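Local atomic coordinates of peroxidase (Cellulomonas bogoriensis 69B4 = DSM 16987, PDB entry 6QZO), a protein that binds heme b and probably acts as a dye-decolourising (DyP-type) peroxidase, using hydrogen peroxide to oxidise its substrates. Residues 40-45 and 98-103; 73-78 and 368-373; 87-92 and 158-163; 147-150 and 154-157; 190-193 and 199-202. All coordinates share one frame; numbering follows the deposited sequence.

Contact 1: residues 40-45 and 98-103; sequences IVTPPP and ALTVTV
In the N-terminal ferredoxin-like domain of this DyP-type peroxidase, the loop leading into strand 47-55 lays Ile40 and Thr42 over Thr102 and Thr100 of the edge strand 100-105. On each segment the two touching residues are two apart, so the loop follows the strand face that carries the threonines; the other face, with Leu99, Val101 and Val103, is turned to the helices. No hydrogen bond joins the two segments, and the methyl groups do the touching. The Thr102 methyl is met by the outer end of Ile40: CG1 and CD1 of Ile40 are each 3.9 Å from Thr102 CG2, and the two side chains cross at about a right angle. Thr102 OG1 stands beside the backbone N (chi1 -49°), which leaves CG2 anti to that N and facing Ile40, while OG1 hydrogen-bonds to Ala38 O. Thr42 likewise spends its hydroxyl within its own loop, on Gly39 N. Farther along, Pro45 and Ala98 shield one another more loosely. The loop is wedged between domains: Ile40 also touches Leu306, and Thr42 O and Pro45 O accept hydrogen bonds from Arg308 and Tyr310 of strand 306-314. At the second touching pair, methyl meets methyl, with Thr42 CG2 4.2 Å from Thr100 CG2.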
# COMPACT_ATOMS: atom_id res chain seq x y z
N ILE A 40 18.14 -9.59 0.26
CA ILE A 40 18.70 -9.68 1.64
C ILE A 40 19.72 -8.55 1.82
O ILE A 40 19.44 -7.65 2.65
CB ILE A 40 19.27 -11.08 1.91
CG1 ILE A 40 18.18 -12.14 1.73
CG2 ILE A 40 19.87 -11.15 3.30
CD1 ILE A 40 18.72 -13.55 1.55
N VAL A 41 20.83 -8.57 1.07
CA VAL A 41 21.84 -7.48 1.11
C VAL A 41 21.54 -6.47 0.00
O VAL A 41 22.12 -5.37 0.04
CB VAL A 41 23.28 -8.04 1.05
CG1 VAL A 41 24.33 -7.00 0.70
CG2 VAL A 41 23.60 -8.69 2.38
N THR A 42 20.68 -6.82 -0.94
CA THR A 42 20.14 -5.87 -1.95
C THR A 42 19.63 -4.63 -1.21
O THR A 42 18.82 -4.77 -0.28
CB THR A 42 19.01 -6.50 -2.77
OG1 THR A 42 19.47 -7.79 -3.18
CG2 THR A 42 18.60 -5.64 -3.96
N PRO A 43 20.06 -3.40 -1.59
CA PRO A 43 19.56 -2.19 -0.96
C PRO A 43 18.03 -2.24 -0.96
O PRO A 43 17.41 -2.58 -1.97
CB PRO A 43 20.11 -1.05 -1.85
CG PRO A 43 21.32 -1.63 -2.55
CD PRO A 43 21.02 -3.12 -2.68
N PRO A 44 17.36 -2.02 0.20
CA PRO A 44 15.91 -2.17 0.27
C PRO A 44 15.17 -1.18 -0.63
O PRO A 44 15.39 0.02 -0.56
CB PRO A 44 15.60 -1.97 1.76
CG PRO A 44 16.90 -2.30 2.46
CD PRO A 44 17.97 -1.80 1.52
N PRO A 45 14.30 -1.67 -1.54
CA PRO A 45 13.47 -0.79 -2.36
C PRO A 45 12.20 -0.39 -1.60
O PRO A 45 12.03 -0.81 -0.48
CB PRO A 45 13.16 -1.71 -3.55
CG PRO A 45 12.99 -3.06 -2.89
CD PRO A 45 14.06 -3.10 -1.83
N ALA A 98 13.33 -3.14 -9.96
CA ALA A 98 14.24 -3.75 -8.96
C ALA A 98 13.58 -4.93 -8.23
O ALA A 98 13.97 -5.20 -7.09
CB ALA A 98 14.71 -2.69 -7.99
N LEU A 99 12.63 -5.62 -8.87
CA LEU A 99 11.90 -6.75 -8.23
C LEU A 99 12.92 -7.77 -7.70
O LEU A 99 13.82 -8.13 -8.47
CB LEU A 99 10.97 -7.43 -9.24
CG LEU A 99 10.14 -8.59 -8.69
CD1 LEU A 99 9.25 -8.13 -7.56
CD2 LEU A 99 9.30 -9.21 -9.81
N THR A 100 12.74 -8.20 -6.44
CA THR A 100 13.37 -9.40 -5.85
C THR A 100 12.28 -10.28 -5.23
O THR A 100 11.25 -9.73 -4.78
CB THR A 100 14.40 -9.06 -4.77
OG1 THR A 100 13.77 -8.36 -3.69
CG2 THR A 100 15.56 -8.24 -5.30
N VAL A 101 12.50 -11.60 -5.26
CA VAL A 101 11.71 -12.62 -4.51
C VAL A 101 12.73 -13.39 -3.70
O VAL A 101 13.71 -13.87 -4.32
CB VAL A 101 10.92 -13.54 -5.45
CG1 VAL A 101 10.08 -14.56 -4.68
CG2 VAL A 101 10.05 -12.74 -6.40
N THR A 102 12.56 -13.44 -2.38
CA THR A 102 13.40 -14.23 -1.45
C THR A 102 12.53 -15.35 -0.89
O THR A 102 11.42 -15.03 -0.38
CB THR A 102 13.97 -13.33 -0.34
OG1 THR A 102 14.54 -12.15 -0.93
CG2 THR A 102 14.99 -14.04 0.52
N VAL A 103 12.97 -16.61 -1.05
CA VAL A 103 12.21 -17.82 -0.62
C VAL A 103 12.77 -18.30 0.71
O VAL A 103 14.00 -18.50 0.81
CB VAL A 103 12.29 -18.94 -1.67
CG1 VAL A 103 11.39 -20.11 -1.32
CG2 VAL A 103 11.96 -18.41 -3.06

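Contact 2: residues 73-78 and 368-373; sequences VDIERL and GGWSAG
Ile75, on the last turns of helix 61-78, is the first residue of 73-78 to meet Trp370. Its branch methyl comes to the benzo edge of the indole near the ring plane, Ile75 CG2 lying 4.0 Å from Trp370 CH2, so this is an edge contact. Glu76 follows and makes the polar bond. Its chain runs extended beyond CG (chi2 -178°) and reaches the pyrrole edge of the same ring, where Trp370 NE1 donates to Glu76 OE2 at 2.9 Å. The bond is fairly straight, 162° at the hydrogen; it uses the anti side of the carboxylate oxygen and stays close to the indole plane. Carboxylate and ring are themselves nearly coplanar, 13° apart, as two flat groups meeting at their edges. OE2 also accepts from His33 NE2, and the His33 ring packs edge-to-face with Trp370. One oxygen is thus gripped by two ring N-H groups, which together should fix the rotation of the carboxylate and favour its negative form. The partner loop is held by backbone hydrogen bonds of Gly369 with Glu35 and of Trp370 with Gly34. Helix 61-78 is sandwiched here: Ile75 also packs on Val101 and Val103 of strand 100-105, Asp74 and Leu78 face helix 152-165, and the loop between strand 356-366 and helix 378-381 brings Trp370 of the C-terminal part against another side.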
# COMPACT_ATOMS: atom_id res chain seq x y z
N VAL A 73 11.34 -20.51 -12.22
CA VAL A 73 11.03 -19.98 -13.58
C VAL A 73 10.43 -18.57 -13.45
O VAL A 73 10.97 -17.64 -14.09
CB VAL A 73 10.09 -20.92 -14.35
CG1 VAL A 73 9.70 -20.33 -15.69
CG2 VAL A 73 10.72 -22.29 -14.55
N ASP A 74 9.40 -18.42 -12.61
CA ASP A 74 8.64 -17.15 -12.45
C ASP A 74 9.56 -16.07 -11.89
O ASP A 74 9.50 -14.93 -12.36
CB ASP A 74 7.40 -17.34 -11.57
CG ASP A 74 6.24 -18.05 -12.30
OD1 ASP A 74 6.29 -18.10 -13.54
OD2 ASP A 74 5.31 -18.53 -11.60
N ILE A 75 10.41 -16.41 -10.91
CA ILE A 75 11.37 -15.44 -10.32
C ILE A 75 12.34 -14.99 -11.42
O ILE A 75 12.58 -13.77 -11.53
CB ILE A 75 12.11 -16.05 -9.11
CG1 ILE A 75 11.16 -16.35 -7.96
CG2 ILE A 75 13.23 -15.12 -8.66
CD1 ILE A 75 11.78 -17.20 -6.88
N GLU A 76 12.89 -15.92 -12.19
CA GLU A 76 13.92 -15.60 -13.21
C GLU A 76 13.31 -14.68 -14.27
O GLU A 76 14.02 -13.78 -14.77
CB GLU A 76 14.51 -16.88 -13.82
CG GLU A 76 15.45 -17.62 -12.89
CD GLU A 76 16.10 -18.87 -13.45
OE1 GLU A 76 15.83 -19.21 -14.60
OE2 GLU A 76 16.97 -19.43 -12.78
N ARG A 77 12.03 -14.90 -14.60
CA ARG A 77 11.29 -14.11 -15.62
C ARG A 77 10.86 -12.75 -15.06
O ARG A 77 11.23 -11.73 -15.66
CB ARG A 77 10.06 -14.89 -16.09
CG ARG A 77 10.37 -15.86 -17.21
CD ARG A 77 9.44 -17.04 -17.26
NE ARG A 77 9.84 -17.86 -18.39
CZ ARG A 77 9.58 -17.55 -19.65
NH1 ARG A 77 8.86 -16.48 -19.96
NH2 ARG A 77 9.99 -18.34 -20.62
N LEU A 78 10.08 -12.73 -13.99
CA LEU A 78 9.46 -11.48 -13.46
C LEU A 78 10.57 -10.47 -13.12
O LEU A 78 10.43 -9.29 -13.50
CB LEU A 78 8.58 -11.79 -12.24
CG LEU A 78 7.32 -12.61 -12.53
CD1 LEU A 78 6.69 -13.13 -11.24
CD2 LEU A 78 6.29 -11.79 -13.31
N GLY A 368 20.55 -20.91 0.03
CA GLY A 368 21.57 -20.13 -0.69
C GLY A 368 21.03 -19.77 -2.05
O GLY A 368 19.90 -20.16 -2.35
N GLY A 369 21.81 -19.03 -2.83
CA GLY A 369 21.46 -18.65 -4.20
C GLY A 369 21.61 -19.82 -5.16
O GLY A 369 21.88 -20.97 -4.69
N TRP A 370 21.43 -19.54 -6.45
CA TRP A 370 21.46 -20.53 -7.55
C TRP A 370 21.88 -19.82 -8.83
O TRP A 370 21.85 -18.57 -8.85
CB TRP A 370 20.11 -21.25 -7.66
CG TRP A 370 19.04 -20.50 -8.39
CD1 TRP A 370 18.68 -20.66 -9.70
CD2 TRP A 370 18.11 -19.55 -7.83
NE1 TRP A 370 17.63 -19.83 -10.01
CE2 TRP A 370 17.25 -19.15 -8.88
CE3 TRP A 370 17.94 -18.97 -6.57
CZ2 TRP A 370 16.25 -18.19 -8.70
CZ3 TRP A 370 16.94 -18.04 -6.39
CH2 TRP A 370 16.12 -17.65 -7.45
N SER A 371 22.30 -20.61 -9.82
CA SER A 371 22.79 -20.17 -11.15
C SER A 371 21.84 -20.69 -12.23
O SER A 371 21.05 -21.60 -11.94
CB SER A 371 24.18 -20.67 -11.41
OG SER A 371 25.08 -20.10 -10.48
N ALA A 372 21.95 -20.12 -13.43
CA ALA A 372 21.16 -20.51 -14.61
C ALA A 372 21.11 -22.04 -14.68
O ALA A 372 22.19 -22.63 -14.70
CB ALA A 372 21.78 -19.91 -15.85
N GLY A 373 19.91 -22.64 -14.64
CA GLY A 373 19.72 -24.10 -14.77
C GLY A 373 19.55 -24.82 -13.44
O GLY A 373 19.21 -26.00 -13.46

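Contact 3: residues 87-92 and 158-163; sequences DSEPEL and AVRVLT
The carboxylate of Asp87 takes a methyl of Val161 on one face: Val161 CG2 stands 3.7 Å from Asp87 CG, with both oxygens at similar range. The oxygens of that carboxylate are engaged in hydrogen bonds. OD2 accepts from His157 NE2 and from Gly84 N, while OD1 takes the backbone N of Glu89, an Asx turn, though the place of OD1 in the model is doubtful. Asp87 holds CG anti to its own N (chi1 -168°), which turns the group flat against the helix. The second flat group, the Glu89 carboxylate, meets helix 158-163 more loosely, its OE1 4.4 Å from Arg160 CG. Ser88 OG donates to Glu89 OE2 at 2.6 Å from above the carboxylate plane, and the same oxygen forms a salt bridge with Arg251 of the second subunit. Although Glu89 OE1 and Arg160 NE carry opposite charges, they stay 4.9 Å apart. Arg160 instead sends its guanidinium to Asp241, Asp244 and Ser322 of the second subunit. Loop 87-92 thus packs on helix 152-165 of the N-terminal ferredoxin-like domain, and the charged side chains of both bridge to the second subunit across the dimer interface.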
# COMPACT_ATOMS: atom_id res chain seq x y z
N ASP A 87 1.04 -16.60 -16.36
CA ASP A 87 0.97 -15.11 -16.42
C ASP A 87 0.12 -14.69 -17.63
O ASP A 87 0.61 -14.67 -18.76
CB ASP A 87 2.36 -14.49 -16.40
CG ASP A 87 2.36 -12.98 -16.18
OD1 ASP A 87 1.28 -12.35 -16.33
OD2 ASP A 87 3.45 -12.44 -15.92
N SER A 88 -1.14 -14.36 -17.34
CA SER A 88 -2.19 -13.93 -18.29
C SER A 88 -2.22 -12.40 -18.42
O SER A 88 -3.01 -11.91 -19.25
CB SER A 88 -3.52 -14.50 -17.84
OG SER A 88 -3.63 -14.48 -16.41
N GLU A 89 -1.40 -11.66 -17.65
CA GLU A 89 -1.31 -10.17 -17.71
C GLU A 89 0.14 -9.75 -17.96
O GLU A 89 0.77 -9.10 -17.14
CB GLU A 89 -1.87 -9.53 -16.43
CG GLU A 89 -3.34 -9.84 -16.19
CD GLU A 89 -3.59 -11.13 -15.43
OE1 GLU A 89 -3.05 -11.27 -14.30
OE2 GLU A 89 -4.30 -11.99 -15.97
N PRO A 90 0.72 -10.14 -19.12
CA PRO A 90 2.14 -9.92 -19.38
C PRO A 90 2.58 -8.45 -19.30
O PRO A 90 3.70 -8.21 -18.87
CB PRO A 90 2.33 -10.47 -20.80
CG PRO A 90 0.93 -10.59 -21.40
CD PRO A 90 0.03 -10.86 -20.21
N GLU A 91 1.73 -7.51 -19.71
CA GLU A 91 2.05 -6.06 -19.72
C GLU A 91 2.30 -5.56 -18.30
O GLU A 91 3.05 -4.55 -18.14
CB GLU A 91 0.93 -5.26 -20.39
CG GLU A 91 0.91 -5.44 -21.90
CD GLU A 91 0.19 -6.67 -22.43
OE1 GLU A 91 -0.54 -7.34 -21.63
OE2 GLU A 91 0.37 -6.96 -23.62
N LEU A 92 1.73 -6.23 -17.29
CA LEU A 92 1.93 -5.86 -15.87
C LEU A 92 3.31 -6.33 -15.39
O LEU A 92 3.66 -6.01 -14.25
CB LEU A 92 0.83 -6.49 -15.02
CG LEU A 92 -0.58 -5.94 -15.18
CD1 LEU A 92 -1.53 -6.55 -14.16
CD2 LEU A 92 -0.60 -4.42 -15.03
N ALA A 158 3.56 -9.63 -9.50
CA ALA A 158 4.47 -10.71 -9.05
C ALA A 158 3.75 -11.61 -8.05
O ALA A 158 3.76 -12.84 -8.23
CB ALA A 158 5.70 -10.11 -8.44
N VAL A 159 3.13 -11.01 -7.04
CA VAL A 159 2.40 -11.74 -5.96
C VAL A 159 1.28 -12.57 -6.61
O VAL A 159 1.11 -13.75 -6.21
CB VAL A 159 1.86 -10.75 -4.91
CG1 VAL A 159 0.78 -11.37 -4.02
CG2 VAL A 159 2.99 -10.17 -4.06
N ARG A 160 0.53 -11.99 -7.54
CA ARG A 160 -0.59 -12.70 -8.23
C ARG A 160 -0.02 -13.92 -8.97
O ARG A 160 -0.60 -15.02 -8.85
CB ARG A 160 -1.32 -11.72 -9.16
CG ARG A 160 -2.38 -12.35 -10.07
CD ARG A 160 -3.61 -12.80 -9.32
NE ARG A 160 -4.62 -13.43 -10.16
CZ ARG A 160 -5.66 -14.12 -9.70
NH1 ARG A 160 -5.84 -14.26 -8.40
NH2 ARG A 160 -6.51 -14.72 -10.52
N VAL A 161 1.08 -13.75 -9.70
CA VAL A 161 1.68 -14.84 -10.53
C VAL A 161 2.19 -15.95 -9.61
O VAL A 161 1.84 -17.12 -9.86
CB VAL A 161 2.78 -14.30 -11.46
CG1 VAL A 161 3.60 -15.42 -12.07
CG2 VAL A 161 2.17 -13.42 -12.56
N LEU A 162 2.97 -15.60 -8.59
CA LEU A 162 3.60 -16.60 -7.69
C LEU A 162 2.51 -17.36 -6.93
O LEU A 162 2.65 -18.59 -6.76
CB LEU A 162 4.57 -15.91 -6.74
CG LEU A 162 5.77 -15.27 -7.43
CD1 LEU A 162 6.46 -14.28 -6.49
CD2 LEU A 162 6.75 -16.32 -7.93
N THR A 163 1.45 -16.67 -6.51
CA THR A 163 0.33 -17.24 -5.72
C THR A 163 -0.41 -18.25 -6.60
O THR A 163 -0.65 -19.38 -6.13
CB THR A 163 -0.59 -16.15 -5.18
OG1 THR A 163 0.20 -15.29 -4.37
CG2 THR A 163 -1.74 -16.69 -4.36

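Contact 4: residues 147-150 and 154-157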
# COMPACT_ATOMS: atom_id res chain seq x y z
N VAL A 147 8.58 -10.54 -1.32
CA VAL A 147 8.50 -9.89 -2.65
C VAL A 147 8.70 -8.39 -2.44
O VAL A 147 7.87 -7.75 -1.70
CB VAL A 147 7.17 -10.19 -3.36
CG1 VAL A 147 7.21 -9.78 -4.83
CG2 VAL A 147 6.81 -11.65 -3.23
N CYS A 148 9.78 -7.86 -3.03
CA CYS A 148 10.21 -6.45 -2.88
C CYS A 148 10.33 -5.79 -4.25
O CYS A 148 10.88 -6.46 -5.15
CB CYS A 148 11.57 -6.38 -2.20
SG CYS A 148 11.49 -6.83 -0.46
N ALA A 149 9.88 -4.54 -4.37
CA ALA A 149 9.99 -3.75 -5.62
C ALA A 149 9.80 -2.25 -5.34
O ALA A 149 9.24 -1.89 -4.29
CB ALA A 149 9.00 -4.24 -6.64
N ASP A 150 10.24 -1.42 -6.28
CA ASP A 150 10.11 0.05 -6.23
C ASP A 150 8.79 0.49 -6.88
O ASP A 150 8.63 1.70 -7.09
CB ASP A 150 11.30 0.73 -6.92
CG ASP A 150 12.48 0.94 -6.02
OD1 ASP A 150 12.26 1.08 -4.79
OD2 ASP A 150 13.61 0.98 -6.54
N THR A 154 3.92 -3.62 -10.14
CA THR A 154 4.93 -4.69 -10.35
C THR A 154 4.81 -5.73 -9.22
O THR A 154 4.84 -6.94 -9.51
CB THR A 154 6.35 -4.12 -10.39
OG1 THR A 154 6.44 -3.11 -11.41
CG2 THR A 154 7.39 -5.19 -10.65
N LEU A 155 4.68 -5.25 -7.99
CA LEU A 155 4.62 -6.11 -6.78
C LEU A 155 3.31 -6.90 -6.78
O LEU A 155 3.34 -8.13 -6.54
CB LEU A 155 4.75 -5.20 -5.55
CG LEU A 155 4.90 -5.92 -4.22
CD1 LEU A 155 6.16 -6.71 -4.22
CD2 LEU A 155 4.92 -4.94 -3.06
N ALA A 156 2.19 -6.20 -7.02
CA ALA A 156 0.84 -6.80 -7.08
C ALA A 156 0.85 -7.92 -8.13
O ALA A 156 0.33 -9.01 -7.86
CB ALA A 156 -0.19 -5.76 -7.42
N HIS A 157 1.44 -7.65 -9.29
CA HIS A 157 1.51 -8.65 -10.39
C HIS A 157 2.33 -9.86 -9.96
O HIS A 157 1.81 -10.98 -10.07
CB HIS A 157 2.10 -8.06 -11.66
CG HIS A 157 2.04 -9.04 -12.78
ND1 HIS A 157 0.84 -9.58 -13.18
CD2 HIS A 157 2.99 -9.59 -13.54
CE1 HIS A 157 1.07 -10.42 -14.17
NE2 HIS A 157 2.38 -10.44 -14.41
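One methyl of Leu155 carries most of this contact, pressed against the backbone and side chain of Val147. Leu155 holds CG anti to its backbone N (chi1 -172°) and turns at chi2 (63°), a shape that sends CD1 out from the helix to the strand although its CB does not point straight at the strand. Leu155 CD1 lies 3.2 Å from Val147 O, and it also comes to 3.3 Å from Val147 CG1, both tight for a methyl group. Val147 meets it with the branch anti to its own N (chi1 -168°), and the two side chains cross obliquely. Beyond them Leu155 CD1 lies near the backbone of Cys148 and, at 4.5 Å, near Ala149 CB, so the same methyl follows the strand over three residues. Thr154 adds a lighter touch, its CG2 4.4 Å from Ala149 CB; with the methyl turned to the strand, Thr154 OG1 is left to bond Val95 O. The strand presents its odd residues here, since Cys148 points to the other face, where it packs on Pro45 and Ile48. No hydrogen bond crosses between the segments. Leu155 also packs on Phe47 of strand 47-55, the next strand of the sheet. This is the tight turn from strand into helix that opens a beta-alpha-beta crossover: strand 143-149, helix 152-165 and strand 170-179, with strand 47-55 between the two parallel strands, as in a ferredoxin-like domain.

Contact 5: residues 190-193 and 199-202; sequences GTSM and QVEG. With HEM (protoporphyrin IX containing Fe), chain I.
Met193 and Glu201 join the two arms of this heme-side loop through one backbone hydrogen bond, Glu201 N donating to Met193 O at 2.8 Å with 163° at the hydrogen. The same carbonyl oxygen receives a CA-H...O contact from Val200 CA at 3.3 Å, so it is gripped twice from neighbouring residues. Apolar contacts add to this. Met193 and Glu201 run side by side in the same direction, and Met193 CE touches Glu201 CG at 3.9 Å. Thr191 CB rests 4.1 Å from Val200 CG1. A third group of interactions involves the heme. Gly202 N donates to the propionate oxygen O1A of the heme at 2.9 Å, Gly202 having the positive phi (118°) that suits a glycine. Gln199 OE1 lies 3.5 Å from the heme methyl CMB and is also hydrogen-bonded by Asn195. Glu201 bends at chi2 (95°), turning its carboxylate away from Met193 and over the macrocycle, where Glu201 OE1 stands 3.2 Å from the heme meso carbon CHB. OE2 is paired in a salt bridge with Arg307, a residue that also hydrogen-bonds to the heme. Residues 199-202 match the end of the GXXDG fingerprint of DyP-type peroxidases, with glutamate at the aspartate position, and form part of the distal heme pocket, across the porphyrin from the axial His292.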
# COMPACT_ATOMS: atom_id res chain seq x y z
N GLY A 190 18.94 13.15 4.37
CA GLY A 190 19.56 11.91 3.87
C GLY A 190 19.67 10.80 4.91
O GLY A 190 20.62 10.00 4.82
N THR A 191 18.71 10.71 5.84
CA THR A 191 18.68 9.68 6.92
C THR A 191 18.23 8.33 6.31
O THR A 191 17.76 8.34 5.15
CB THR A 191 17.83 10.12 8.13
OG1 THR A 191 16.47 10.29 7.73
CG2 THR A 191 18.34 11.39 8.79
N SER A 192 18.36 7.23 7.07
CA SER A 192 18.31 5.83 6.56
C SER A 192 16.88 5.39 6.23
O SER A 192 16.62 5.03 5.05
CB SER A 192 18.96 4.87 7.53
OG SER A 192 18.08 4.59 8.60
N MET A 193 15.98 5.43 7.21
CA MET A 193 14.52 5.16 7.06
C MET A 193 13.80 5.83 8.23
O MET A 193 14.35 5.82 9.36
CB MET A 193 14.21 3.66 7.08
CG MET A 193 12.75 3.32 6.81
SD MET A 193 12.26 1.67 7.43
CE MET A 193 11.39 2.14 8.93
N GLN A 199 10.64 8.05 13.94
CA GLN A 199 12.06 7.80 14.33
C GLN A 199 12.89 7.44 13.09
O GLN A 199 12.31 6.95 12.11
CB GLN A 199 12.15 6.66 15.34
CG GLN A 199 11.41 6.94 16.64
CD GLN A 199 10.96 5.68 17.33
OE1 GLN A 199 10.87 4.60 16.72
NE2 GLN A 199 10.66 5.80 18.60
N VAL A 200 14.20 7.66 13.17
CA VAL A 200 15.21 7.13 12.22
C VAL A 200 15.49 5.68 12.63
O VAL A 200 15.74 5.48 13.83
CB VAL A 200 16.49 7.98 12.22
CG1 VAL A 200 17.52 7.48 11.22
CG2 VAL A 200 16.18 9.44 11.94
N GLU A 201 15.38 4.74 11.69
CA GLU A 201 15.57 3.28 11.90
C GLU A 201 16.64 2.81 10.90
O GLU A 201 16.53 3.20 9.70
CB GLU A 201 14.21 2.57 11.77
CG GLU A 201 14.27 1.09 11.40
CD GLU A 201 14.21 0.08 12.53
OE1 GLU A 201 13.57 0.38 13.56
OE2 GLU A 201 14.79 -1.05 12.36
N GLY A 202 17.65 2.07 11.37
CA GLY A 202 18.61 1.35 10.51
C GLY A 202 20.04 1.81 10.66
O GLY A 202 20.92 1.28 9.96
CHA HEM I . 17.74 0.18 16.95
CHB HEM I . 13.07 1.27 16.58
CHC HEM I . 11.92 -3.31 17.62
CHD HEM I . 16.59 -4.49 17.58
C1A HEM I . 16.56 0.86 16.80
C2A HEM I . 16.47 2.28 16.64
C3A HEM I . 15.15 2.58 16.55
C4A HEM I . 14.44 1.36 16.62
CMA HEM I . 14.53 3.95 16.39
CAA HEM I . 17.62 3.27 16.63
CBA HEM I . 18.21 3.53 15.25
CGA HEM I . 18.99 2.33 14.81
O1A HEM I . 18.38 1.47 14.12
O2A HEM I . 20.20 2.21 15.15
C1B HEM I . 12.37 0.10 16.85
C2B HEM I . 10.95 0.06 16.86
C3B HEM I . 10.61 -1.24 17.16
C4B HEM I . 11.88 -1.95 17.32
CMB HEM I . 10.01 1.23 16.58
CAB HEM I . 9.29 -1.89 17.24
CBB HEM I . 8.16 -1.34 16.79
C1C HEM I . 13.08 -4.04 17.69
C2C HEM I . 13.12 -5.41 17.96
C3C HEM I . 14.44 -5.79 17.96
C4C HEM I . 15.22 -4.61 17.68
CMC HEM I . 11.98 -6.35 18.22
CAC HEM I . 14.70 -7.23 18.23
CBC HEM I . 15.88 -7.80 18.26
C1D HEM I . 17.28 -3.27 17.40
C2D HEM I . 18.75 -3.20 17.34
C3D HEM I . 19.07 -1.90 17.19
C4D HEM I . 17.78 -1.20 17.15
CMD HEM I . 19.78 -4.31 17.47
CAD HEM I . 20.48 -1.32 17.08
CBD HEM I . 21.03 -0.96 18.48
CGD HEM I . 22.46 -0.41 18.50
O1D HEM I . 23.44 -1.19 18.43
O2D HEM I . 22.69 0.82 18.64
NA HEM I . 15.31 0.32 16.78
NB HEM I . 12.88 -1.10 17.13
NC HEM I . 14.34 -3.56 17.53
ND HEM I . 16.76 -2.05 17.28
FE HEM I . 14.93 -1.57 17.26

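In the fold
Contacts 1 to 4 form one connected body around the sheet and helices of the N-terminal domain, whereas contact 5 belongs to the heme pocket of the C-terminal part. Contacts 1 and 4 share neighbouring strands, with Thr100 N 2.9 Å from Cys148 O. Helix 152-165 serves both contact 3 and contact 4, whose centres are about 10 Å apart, and both reach the second subunit. Contact 2 closes the longest loop, with contacts 3, 4 and 5 nested inside it, yet its centre is about 32 Å from that of contact 5. Contact 1 comes nearest to contact 5, about 8 Å between closest atoms, and its Ile40 side chain is about 11 Å from that of heme-binding Arg307.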